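Local coordinates for uncharacterized protein (Magnetospirillum magneticum AMB-1, PDB 5MU5) that probably transfers sugars to flagellin as a glycosyltransferase of the Maf family and is involved in formation of the bacterial flagellum, at residues Asp91-Arg96 / Phe241-Met246; Ile237-Leu242 / Phe593-Leu598; Ser549-Leu554 / Gln639-Phe644; Glu556-Met561 / Glu628-Ile633. All coordinates share one frame; numbering follows the deposited sequence.

Interaction 1: residues Asp91-Arg96 / Phe241-Met246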
# COMPACT_ATOMS: atom_id res chain seq x y z
N ASP A 91 6.23 -14.20 -6.59
CA ASP A 91 6.09 -14.45 -8.01
C ASP A 91 7.08 -15.52 -8.44
O ASP A 91 7.96 -15.90 -7.68
CB ASP A 91 6.37 -13.17 -8.79
CG ASP A 91 7.78 -12.65 -8.59
OD1 ASP A 91 8.31 -11.95 -9.47
OD2 ASP A 91 8.37 -12.93 -7.54
N LEU A 92 6.94 -15.98 -9.67
CA LEU A 92 7.77 -17.07 -10.21
C LEU A 92 9.28 -16.78 -10.16
O LEU A 92 10.09 -17.67 -9.92
CB LEU A 92 7.38 -17.36 -11.66
CG LEU A 92 5.90 -17.67 -11.89
CD1 LEU A 92 5.62 -17.73 -13.39
CD2 LEU A 92 5.49 -18.95 -11.18
N ILE A 93 9.64 -15.53 -10.37
CA ILE A 93 11.04 -15.18 -10.38
C ILE A 93 11.67 -15.31 -8.99
O ILE A 93 12.76 -15.85 -8.85
CB ILE A 93 11.23 -13.80 -10.98
CG1 ILE A 93 10.85 -13.88 -12.46
CG2 ILE A 93 12.67 -13.34 -10.81
CD1 ILE A 93 10.85 -12.56 -13.19
N VAL A 94 10.98 -14.84 -7.98
CA VAL A 94 11.49 -14.93 -6.63
C VAL A 94 11.45 -16.37 -6.17
O VAL A 94 12.33 -16.80 -5.46
CB VAL A 94 10.72 -14.02 -5.67
CG1 VAL A 94 11.17 -14.24 -4.22
CG2 VAL A 94 10.95 -12.57 -6.07
N LYS A 95 10.44 -17.11 -6.61
CA LYS A 95 10.28 -18.50 -6.23
C LYS A 95 11.51 -19.29 -6.66
O LYS A 95 12.08 -20.05 -5.88
CB LYS A 95 9.02 -19.04 -6.90
CG LYS A 95 8.56 -20.40 -6.40
CD LYS A 95 7.60 -21.04 -7.40
CE LYS A 95 7.24 -22.46 -6.98
NZ LYS A 95 6.72 -23.22 -8.15
N ARG A 96 11.91 -19.09 -7.91
CA ARG A 96 13.09 -19.74 -8.48
C ARG A 96 14.36 -19.34 -7.72
O ARG A 96 15.22 -20.16 -7.42
CB ARG A 96 13.25 -19.32 -9.95
CG ARG A 96 14.27 -20.12 -10.72
CD ARG A 96 13.63 -21.44 -11.13
NE ARG A 96 14.60 -22.52 -11.24
CZ ARG A 96 14.28 -23.78 -11.54
NH1 ARG A 96 13.02 -24.13 -11.75
NH2 ARG A 96 15.24 -24.70 -11.62
N PHE A 241 4.75 -7.19 -9.00
CA PHE A 241 5.72 -8.11 -9.53
C PHE A 241 5.92 -7.92 -11.03
O PHE A 241 5.02 -7.52 -11.75
CB PHE A 241 5.27 -9.54 -9.23
CG PHE A 241 5.13 -9.82 -7.77
CD1 PHE A 241 6.18 -9.54 -6.89
CD2 PHE A 241 3.97 -10.40 -7.26
CE1 PHE A 241 6.06 -9.80 -5.53
CE2 PHE A 241 3.85 -10.66 -5.89
CZ PHE A 241 4.89 -10.36 -5.03
N LEU A 242 7.12 -8.25 -11.49
CA LEU A 242 7.48 -8.05 -12.88
C LEU A 242 6.40 -8.48 -13.85
O LEU A 242 6.03 -7.73 -14.74
CB LEU A 242 8.79 -8.79 -13.19
CG LEU A 242 9.30 -8.66 -14.62
CD1 LEU A 242 9.58 -7.20 -14.95
CD2 LEU A 242 10.53 -9.50 -14.86
N HIS A 243 5.90 -9.70 -13.70
CA HIS A 243 4.98 -10.25 -14.70
C HIS A 243 3.63 -9.57 -14.70
O HIS A 243 3.04 -9.43 -15.76
CB HIS A 243 4.83 -11.76 -14.56
CG HIS A 243 6.09 -12.50 -14.82
ND1 HIS A 243 6.41 -13.69 -14.20
CD2 HIS A 243 7.16 -12.17 -15.58
CE1 HIS A 243 7.59 -14.09 -14.61
NE2 HIS A 243 8.08 -13.18 -15.43
N ASP A 244 3.16 -9.16 -13.53
CA ASP A 244 1.91 -8.39 -13.45
C ASP A 244 2.12 -7.00 -14.06
O ASP A 244 1.23 -6.48 -14.70
CB ASP A 244 1.40 -8.27 -12.01
CG ASP A 244 1.10 -9.63 -11.39
OD1 ASP A 244 0.47 -10.47 -12.08
OD2 ASP A 244 1.52 -9.88 -10.22
N GLU A 245 3.28 -6.41 -13.87
CA GLU A 245 3.54 -5.10 -14.45
C GLU A 245 3.62 -5.23 -15.96
O GLU A 245 3.21 -4.33 -16.66
CB GLU A 245 4.80 -4.46 -13.89
CG GLU A 245 4.71 -4.15 -12.40
CD GLU A 245 3.70 -3.06 -12.05
OE1 GLU A 245 3.59 -2.07 -12.81
OE2 GLU A 245 3.04 -3.18 -10.99
N MET A 246 4.15 -6.35 -16.46
CA MET A 246 4.15 -6.60 -17.89
C MET A 246 2.72 -6.63 -18.41
O MET A 246 2.42 -5.99 -19.42
CB MET A 246 4.85 -7.91 -18.24
CG MET A 246 6.36 -7.88 -18.11
SD MET A 246 7.06 -9.49 -18.47
CE MET A 246 8.77 -9.03 -18.65
O HOH W 1 6.92 -11.95 -11.74
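D91 lies flat against the face of the F241 ring: its carboxylate and the phenyl plane are only 17° apart, and the two groups stack. The methylene makes a CH-pi contact, with D91 CB 4.1 Å from the centroid of the F241 ring, while the backbone atom D91 N sits above the middle of that ring. D91 CG is held between its own backbone N and carbonyl carbon (chi1 62°), a position from which OD2 can meet V94 N.

The bond between them is an N-cap. D91 immediately precedes helix 92-107, and its OD2 accepts a capping bond of 3.3 Å from V94 N, which approaches from above the carboxylate plane. F241 holds the matching N-cap position before helix 242-257, so two helix starts meet here; the N-to-C directions of the two short segments are 162° apart, close to antiparallel. Two helix N termini beside one carboxylate would probably stabilise its negative charge.

Polar contact between the segments runs through a water. It donates to D91 OD1 at 2.7 Å and accepts from H243 N at 3.2 Å, thereby tying the cap of one helix to the first turn of the other. D91 OD1 is also hydrogen-bonded to T597 OG1, and H243 NE2 to Q639 OE1.

Van der Waals contact is carried by I93 and L92. I93 CD1 reaches L242 CD2 at 3.5 Å and, approaching the imidazole obliquely, H243 NE2 at 3.6 Å. L92 CD1 touches H243 ND1 more loosely, its side chain crossing the histidine at about a right angle.

Interaction 2: residues Ile237-Leu242 / Phe593-Leu598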
# COMPACT_ATOMS: atom_id res chain seq x y z
N ILE A 237 4.34 -5.18 1.80
CA ILE A 237 3.53 -5.94 0.85
C ILE A 237 2.98 -4.97 -0.17
O ILE A 237 2.98 -3.77 0.05
CB ILE A 237 2.38 -6.68 1.58
CG1 ILE A 237 2.97 -7.64 2.63
CG2 ILE A 237 1.47 -7.45 0.62
CD1 ILE A 237 3.94 -8.68 2.09
N GLY A 238 2.56 -5.50 -1.32
CA GLY A 238 1.86 -4.69 -2.29
C GLY A 238 2.66 -4.15 -3.45
O GLY A 238 2.07 -3.53 -4.33
N LEU A 239 3.99 -4.35 -3.47
CA LEU A 239 4.78 -3.93 -4.64
C LEU A 239 4.48 -4.90 -5.77
O LEU A 239 4.50 -6.11 -5.59
CB LEU A 239 6.27 -3.91 -4.36
CG LEU A 239 6.76 -2.97 -3.25
CD1 LEU A 239 8.23 -3.23 -2.99
CD2 LEU A 239 6.52 -1.53 -3.64
N GLY A 240 4.18 -4.37 -6.93
CA GLY A 240 3.85 -5.20 -8.05
C GLY A 240 5.04 -5.98 -8.56
O GLY A 240 6.17 -5.50 -8.60
N PHE A 241 4.75 -7.19 -9.00
CA PHE A 241 5.72 -8.11 -9.53
C PHE A 241 5.92 -7.92 -11.03
O PHE A 241 5.02 -7.52 -11.75
CB PHE A 241 5.27 -9.54 -9.23
CG PHE A 241 5.13 -9.82 -7.77
CD1 PHE A 241 6.18 -9.54 -6.89
CD2 PHE A 241 3.97 -10.40 -7.26
CE1 PHE A 241 6.06 -9.80 -5.53
CE2 PHE A 241 3.85 -10.66 -5.89
CZ PHE A 241 4.89 -10.36 -5.03
N LEU A 242 7.12 -8.25 -11.49
CA LEU A 242 7.48 -8.05 -12.88
C LEU A 242 6.40 -8.48 -13.85
O LEU A 242 6.03 -7.73 -14.74
CB LEU A 242 8.79 -8.79 -13.19
CG LEU A 242 9.30 -8.66 -14.62
CD1 LEU A 242 9.58 -7.20 -14.95
CD2 LEU A 242 10.53 -9.50 -14.86
N PHE A 593 8.58 -1.58 -12.79
CA PHE A 593 8.77 -2.91 -13.39
C PHE A 593 9.48 -3.91 -12.51
O PHE A 593 9.05 -5.05 -12.44
CB PHE A 593 9.47 -2.82 -14.74
CG PHE A 593 8.55 -2.92 -15.89
CD1 PHE A 593 7.70 -1.88 -16.20
CD2 PHE A 593 8.52 -4.07 -16.67
CE1 PHE A 593 6.83 -1.99 -17.27
CE2 PHE A 593 7.64 -4.19 -17.72
CZ PHE A 593 6.80 -3.14 -18.03
N VAL A 594 10.52 -3.49 -11.81
CA VAL A 594 11.40 -4.42 -11.12
C VAL A 594 11.43 -4.39 -9.60
O VAL A 594 11.82 -5.38 -8.99
CB VAL A 594 12.85 -4.25 -11.62
CG1 VAL A 594 12.90 -4.46 -13.13
CG2 VAL A 594 13.44 -2.89 -11.24
N ARG A 595 10.99 -3.30 -8.97
CA ARG A 595 11.16 -3.17 -7.51
C ARG A 595 10.48 -4.25 -6.67
O ARG A 595 11.01 -4.64 -5.64
CB ARG A 595 10.70 -1.80 -7.02
CG ARG A 595 9.21 -1.57 -7.16
CD ARG A 595 8.81 -0.13 -6.92
NE ARG A 595 7.36 -0.04 -6.78
CZ ARG A 595 6.71 1.03 -6.36
NH1 ARG A 595 7.37 2.14 -6.06
NH2 ARG A 595 5.39 1.00 -6.26
N GLY A 596 9.30 -4.70 -7.07
CA GLY A 596 8.57 -5.69 -6.30
C GLY A 596 9.32 -7.00 -6.30
O GLY A 596 9.49 -7.64 -5.26
N THR A 597 9.80 -7.38 -7.48
CA THR A 597 10.49 -8.63 -7.62
C THR A 597 11.82 -8.59 -6.87
O THR A 597 12.06 -9.46 -6.01
CB THR A 597 10.61 -8.96 -9.10
OG1 THR A 597 9.28 -9.13 -9.62
CG2 THR A 597 11.43 -10.23 -9.32
N LEU A 598 12.65 -7.58 -7.13
CA LEU A 598 13.95 -7.47 -6.43
C LEU A 598 13.85 -7.33 -4.90
O LEU A 598 14.66 -7.93 -4.16
CB LEU A 598 14.78 -6.33 -7.00
CG LEU A 598 15.12 -6.41 -8.49
CD1 LEU A 598 15.99 -5.23 -8.88
CD2 LEU A 598 15.81 -7.72 -8.85
O HOH W 2 8.74 -6.02 -9.80
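A loop laid across a helix kink is the element here: L239 and G240, on the connection from helix 219-235 to helix 242-257, press on G596 of helix 589-609, where the N atoms of G596 and T597 lack their bonds to the preceding turn. Glycine makes the approach possible. L239 CB packs tightly on G596 CA at 3.5 Å, and a CA-H...O contact joins G596 CA to G240 O at 3.3 Å; a side chain at G596 would collide with that carbonyl. L239 CD2 lies over one face of the R595 guanidinium, 3.6 Å from R595 NE, the two side chains crossing at about a right angle. At the other end, L242 CD1 packs against the F593 ring, 3.7 Å from F593 CD2.

Polar atoms close the middle. T597 OG1, anti to its carbonyl carbon (chi1 -63°), accepts a nearly straight bond of 3.0 Å from L242 N (169°). A water accepts from T597 N at 2.9 Å and donates to F593 O at 2.8 Å and to G240 O at 2.9 Å. The water thus bridges the F593 and T597 groups that an unbroken helix would pair directly, and it shares the opened turn with the loop.

Interaction 3: residues Ser549-Leu554 / Gln639-Phe644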
# COMPACT_ATOMS: atom_id res chain seq x y z
N SER A 549 16.06 1.55 -20.08
CA SER A 549 15.96 2.04 -18.70
C SER A 549 15.88 0.91 -17.67
O SER A 549 16.44 1.01 -16.58
CB SER A 549 14.68 2.84 -18.52
OG SER A 549 14.56 3.84 -19.52
N ILE A 550 15.13 -0.13 -18.00
CA ILE A 550 14.92 -1.22 -17.08
C ILE A 550 16.21 -2.01 -16.93
O ILE A 550 16.67 -2.27 -15.82
CB ILE A 550 13.76 -2.13 -17.52
CG1 ILE A 550 12.44 -1.33 -17.49
CG2 ILE A 550 13.65 -3.33 -16.60
CD1 ILE A 550 11.31 -1.94 -18.30
N VAL A 551 16.80 -2.37 -18.05
CA VAL A 551 18.03 -3.13 -18.07
C VAL A 551 19.18 -2.39 -17.38
O VAL A 551 20.02 -2.99 -16.72
CB VAL A 551 18.36 -3.51 -19.51
CG1 VAL A 551 19.76 -4.09 -19.62
CG2 VAL A 551 17.31 -4.49 -20.02
N THR A 552 19.21 -1.07 -17.54
CA THR A 552 20.15 -0.20 -16.85
C THR A 552 19.95 -0.27 -15.33
O THR A 552 20.91 -0.42 -14.56
CB THR A 552 19.98 1.26 -17.35
OG1 THR A 552 20.38 1.32 -18.73
CG2 THR A 552 20.80 2.25 -16.54
N LEU A 553 18.70 -0.17 -14.90
CA LEU A 553 18.38 -0.28 -13.47
C LEU A 553 18.80 -1.65 -12.90
O LEU A 553 19.37 -1.74 -11.81
CB LEU A 553 16.88 -0.03 -13.24
CG LEU A 553 16.41 -0.05 -11.77
CD1 LEU A 553 17.25 0.87 -10.88
CD2 LEU A 553 14.94 0.30 -11.66
N LEU A 554 18.49 -2.70 -13.64
CA LEU A 554 18.83 -4.04 -13.22
C LEU A 554 20.33 -4.18 -13.08
O LEU A 554 20.81 -4.78 -12.12
CB LEU A 554 18.30 -5.05 -14.24
CG LEU A 554 16.79 -5.24 -14.24
CD1 LEU A 554 16.39 -6.16 -15.39
CD2 LEU A 554 16.32 -5.81 -12.91
N GLN A 639 13.91 -11.31 -20.05
CA GLN A 639 12.44 -11.30 -20.14
C GLN A 639 11.92 -9.93 -20.56
O GLN A 639 11.01 -9.82 -21.39
CB GLN A 639 11.81 -11.72 -18.82
CG GLN A 639 11.86 -13.22 -18.62
CD GLN A 639 11.02 -13.71 -17.46
OE1 GLN A 639 10.44 -12.93 -16.72
NE2 GLN A 639 10.96 -15.03 -17.29
N VAL A 640 12.54 -8.90 -19.99
CA VAL A 640 12.17 -7.53 -20.28
C VAL A 640 12.39 -7.20 -21.76
O VAL A 640 11.51 -6.61 -22.39
CB VAL A 640 12.96 -6.56 -19.37
CG1 VAL A 640 12.96 -5.13 -19.91
CG2 VAL A 640 12.37 -6.59 -17.96
N GLU A 641 13.55 -7.60 -22.29
CA GLU A 641 13.91 -7.32 -23.68
C GLU A 641 13.01 -8.07 -24.65
O GLU A 641 12.57 -7.52 -25.65
CB GLU A 641 15.38 -7.65 -23.94
CG GLU A 641 16.34 -6.67 -23.27
CD GLU A 641 17.80 -7.09 -23.35
OE1 GLU A 641 18.10 -8.21 -23.83
OE2 GLU A 641 18.66 -6.31 -22.89
N TRP A 642 12.77 -9.34 -24.34
CA TRP A 642 11.82 -10.14 -25.10
C TRP A 642 10.40 -9.56 -25.05
O TRP A 642 9.68 -9.55 -26.05
CB TRP A 642 11.83 -11.56 -24.54
CG TRP A 642 10.72 -12.42 -25.01
CD1 TRP A 642 10.67 -13.11 -26.18
CD2 TRP A 642 9.50 -12.72 -24.31
NE1 TRP A 642 9.49 -13.81 -26.26
CE2 TRP A 642 8.75 -13.58 -25.13
CE3 TRP A 642 8.97 -12.33 -23.07
CZ2 TRP A 642 7.50 -14.08 -24.75
CZ3 TRP A 642 7.72 -12.82 -22.70
CH2 TRP A 642 7.00 -13.69 -23.54
N TYR A 643 9.99 -9.08 -23.87
CA TYR A 643 8.64 -8.55 -23.68
C TYR A 643 8.40 -7.29 -24.48
O TYR A 643 7.37 -7.17 -25.13
CB TYR A 643 8.37 -8.28 -22.21
CG TYR A 643 7.22 -7.35 -21.92
CD1 TYR A 643 5.92 -7.82 -21.91
CD2 TYR A 643 7.45 -6.02 -21.65
CE1 TYR A 643 4.86 -6.96 -21.64
CE2 TYR A 643 6.40 -5.16 -21.36
CZ TYR A 643 5.11 -5.63 -21.36
OH TYR A 643 4.06 -4.77 -21.08
N PHE A 644 9.33 -6.35 -24.40
CA PHE A 644 9.21 -5.11 -25.15
C PHE A 644 9.28 -5.33 -26.66
O PHE A 644 8.61 -4.62 -27.41
CB PHE A 644 10.19 -4.03 -24.66
CG PHE A 644 9.69 -3.31 -23.44
CD1 PHE A 644 8.74 -2.32 -23.55
CD2 PHE A 644 10.12 -3.67 -22.17
CE1 PHE A 644 8.25 -1.68 -22.43
CE2 PHE A 644 9.64 -3.04 -21.04
CZ PHE A 644 8.70 -2.04 -21.17
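Apolar packing between two antiparallel helices, I550 against V640 and F644, joins helix 546-564 to helix 618-646 in a buried part of the chain. The local axes pass 10.2 Å apart and lie at 177°, almost exactly opposed. I550 carries the contact with both of its branches. CG2, anti to the backbone N, meets V640 CG2 at 3.8 Å and comes equally near V640 CG1. The other branch, with CG1 anti to the carbonyl carbon (chi1 -64°) and the chain extended beyond it, ends in a close approach of I550 CD1 to F644 CE2 at 3.4 Å, oblique to the ring. V640 and F644, four residues apart and so one helical turn from each other, therefore receive the two arms of a single isoleucine.

Both helices belong to the Maf helical bundle, and helix 589-609 lies beside them: F593 and V594 also touch I550. An alanine in place of I550 would probably open a gap between V640 CG2 and the F644 ring, leaving that ring without the methyl that presses on its CE2.

Toward the side away from F644, V551 adds a smaller contact of mixed character. Its CG2 lies 3.7 Å from E641 OE2 and 4.0 Å from E641 CG, the extended glutamate passing at about a right angle to the valine, so that this touch combines methyl, methylene and carboxylate. The F644 ring is backed from within its own helix by Y643, whose CD2 stands 3.6 Å above the phenyl plane, offset toward the rim.

Interaction 4: residues Glu556-Met561 / Glu628-Ile633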
# COMPACT_ATOMS: atom_id res chain seq x y z
N GLU A 556 22.42 -1.88 -12.35
CA GLU A 556 22.85 -1.14 -11.16
C GLU A 556 22.58 -1.92 -9.86
O GLU A 556 23.37 -1.85 -8.92
CB GLU A 556 22.22 0.27 -11.12
CG GLU A 556 22.79 1.22 -12.19
CD GLU A 556 22.01 2.52 -12.37
OE1 GLU A 556 20.90 2.66 -11.80
OE2 GLU A 556 22.50 3.43 -13.09
N CYS A 557 21.50 -2.70 -9.83
CA CYS A 557 21.21 -3.56 -8.68
C CYS A 557 22.14 -4.75 -8.59
O CYS A 557 22.48 -5.19 -7.50
CB CYS A 557 19.77 -4.08 -8.72
SG CYS A 557 18.52 -2.79 -8.71
N ALA A 558 22.53 -5.29 -9.75
CA ALA A 558 23.46 -6.40 -9.81
C ALA A 558 24.79 -5.93 -9.25
O ALA A 558 25.41 -6.60 -8.40
CB ALA A 558 23.64 -6.88 -11.24
N GLN A 559 25.20 -4.75 -9.69
CA GLN A 559 26.46 -4.16 -9.26
C GLN A 559 26.48 -3.87 -7.75
O GLN A 559 27.49 -4.08 -7.07
CB GLN A 559 26.71 -2.87 -10.04
CG GLN A 559 28.06 -2.21 -9.77
CD GLN A 559 29.22 -3.12 -10.14
OE1 GLN A 559 29.18 -3.81 -11.15
NE2 GLN A 559 30.25 -3.13 -9.31
N ALA A 560 25.34 -3.40 -7.23
CA ALA A 560 25.17 -3.14 -5.80
C ALA A 560 25.39 -4.41 -4.99
O ALA A 560 26.08 -4.38 -3.99
CB ALA A 560 23.78 -2.59 -5.53
N MET A 561 24.80 -5.51 -5.43
CA MET A 561 25.01 -6.81 -4.79
C MET A 561 26.51 -7.19 -4.80
O MET A 561 27.04 -7.63 -3.77
CB MET A 561 24.14 -7.89 -5.47
CG MET A 561 24.43 -9.32 -5.09
SD MET A 561 24.20 -9.62 -3.32
CE MET A 561 22.40 -9.68 -3.28
N GLU A 628 23.16 -16.27 -7.38
CA GLU A 628 21.77 -16.46 -7.76
C GLU A 628 21.06 -15.14 -7.98
O GLU A 628 20.20 -15.04 -8.84
CB GLU A 628 21.02 -17.29 -6.73
CG GLU A 628 21.50 -18.74 -6.69
CD GLU A 628 21.23 -19.53 -7.97
OE1 GLU A 628 20.36 -19.12 -8.79
OE2 GLU A 628 21.89 -20.59 -8.16
N PHE A 629 21.44 -14.11 -7.23
CA PHE A 629 20.85 -12.80 -7.45
C PHE A 629 21.17 -12.34 -8.88
O PHE A 629 20.30 -11.80 -9.56
CB PHE A 629 21.35 -11.82 -6.40
CG PHE A 629 20.61 -10.51 -6.37
CD1 PHE A 629 19.38 -10.40 -5.74
CD2 PHE A 629 21.17 -9.36 -6.95
CE1 PHE A 629 18.69 -9.20 -5.70
CE2 PHE A 629 20.49 -8.15 -6.90
CZ PHE A 629 19.25 -8.07 -6.28
N HIS A 630 22.41 -12.57 -9.32
CA HIS A 630 22.83 -12.29 -10.70
C HIS A 630 22.08 -13.10 -11.75
O HIS A 630 21.67 -12.56 -12.77
CB HIS A 630 24.33 -12.54 -10.89
CG HIS A 630 25.17 -11.31 -10.74
ND1 HIS A 630 25.67 -10.62 -11.82
CD2 HIS A 630 25.58 -10.65 -9.63
CE1 HIS A 630 26.36 -9.58 -11.38
NE2 HIS A 630 26.32 -9.58 -10.06
N GLN A 631 21.94 -14.40 -11.52
CA GLN A 631 21.16 -15.22 -12.45
C GLN A 631 19.73 -14.69 -12.53
O GLN A 631 19.17 -14.61 -13.62
CB GLN A 631 21.18 -16.70 -12.08
CG GLN A 631 22.43 -17.42 -12.55
CD GLN A 631 22.47 -18.90 -12.16
OE1 GLN A 631 21.43 -19.58 -12.11
NE2 GLN A 631 23.67 -19.40 -11.87
N MET A 632 19.14 -14.30 -11.40
CA MET A 632 17.80 -13.74 -11.40
C MET A 632 17.74 -12.47 -12.25
O MET A 632 16.85 -12.30 -13.09
CB MET A 632 17.35 -13.42 -9.99
CG MET A 632 15.88 -13.04 -9.89
SD MET A 632 15.38 -12.60 -8.22
CE MET A 632 16.17 -11.00 -8.08
N ILE A 633 18.70 -11.58 -12.02
CA ILE A 633 18.75 -10.32 -12.75
C ILE A 633 18.98 -10.58 -14.25
O ILE A 633 18.41 -9.87 -15.08
CB ILE A 633 19.74 -9.34 -12.10
CG1 ILE A 633 19.03 -8.73 -10.89
CG2 ILE A 633 20.18 -8.26 -13.07
CD1 ILE A 633 19.86 -7.85 -10.00
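M561 lays its terminal methyl over one face of the F629 ring, with M561 CE 3.9 Å from the centroid of the F629 ring and 22° off its normal. This is a CH-pi contact, and with M561 SD standing obliquely to the ring, 5.2 Å from the same F629 centroid, it forms part of a Met-aromatic pair. M561 CG stands anti to the backbone N (chi1 169°), and bends at the next two torsions bring the terminal methyl back above the ring. The side chain nearer the backbone also takes part, M561 CB meeting F629 CD2 at 3.6 Å. At the ring's edge, near its plane, lies a carbonyl oxygen: C557 O is 3.6 Å from F629 CE2. An alanine in place of F629 would leave the M561 methyl without its aromatic face, and the methionine would probably be less firmly fixed, with a gap opened beside C557 O.

Small residues let the rest come close. A558 CB sits over one face of the H630 imidazole, 4.1 Å from the H630 centroid, in a second CH-pi contact, while H630 NE2 makes a weak hydrogen bond to D562 OD1. I633 CD1 drops against the backbone at A558 N, 3.7 Å away, and touches C557 CB at 4.0 Å.

The axes of these helix segments are 9.8 Å apart and antiparallel at 176°, as neighbours in a helical bundle. Helix 589-609 packs alongside through L598 on C557 and M632, helix 568-579 adds L571 against M561, and on helix 92-107 R104 forms a salt bridge with E628.

Overall arrangement
From the N terminus, helix 92-107 comes first, and interaction 1 closes a loop of some 145 residues by bringing its start to that of helix 242-257. Interaction 2 opens on the stretch where interaction 1 ends, sharing F241 and L242, and spans about 350 residues to reach helix 589-609. Interactions 3 and 4 both join helix 546-564 to helix 618-646, interaction 4 nested inside the loop closed by interaction 3; both follow interaction 1 in series. Because helix 589-609 lies between those two helices in sequence, interaction 2 crosses both. T597 and Q639 link back to the interaction 1 segments, fastening the bundle to helices 92-107 and 242-257.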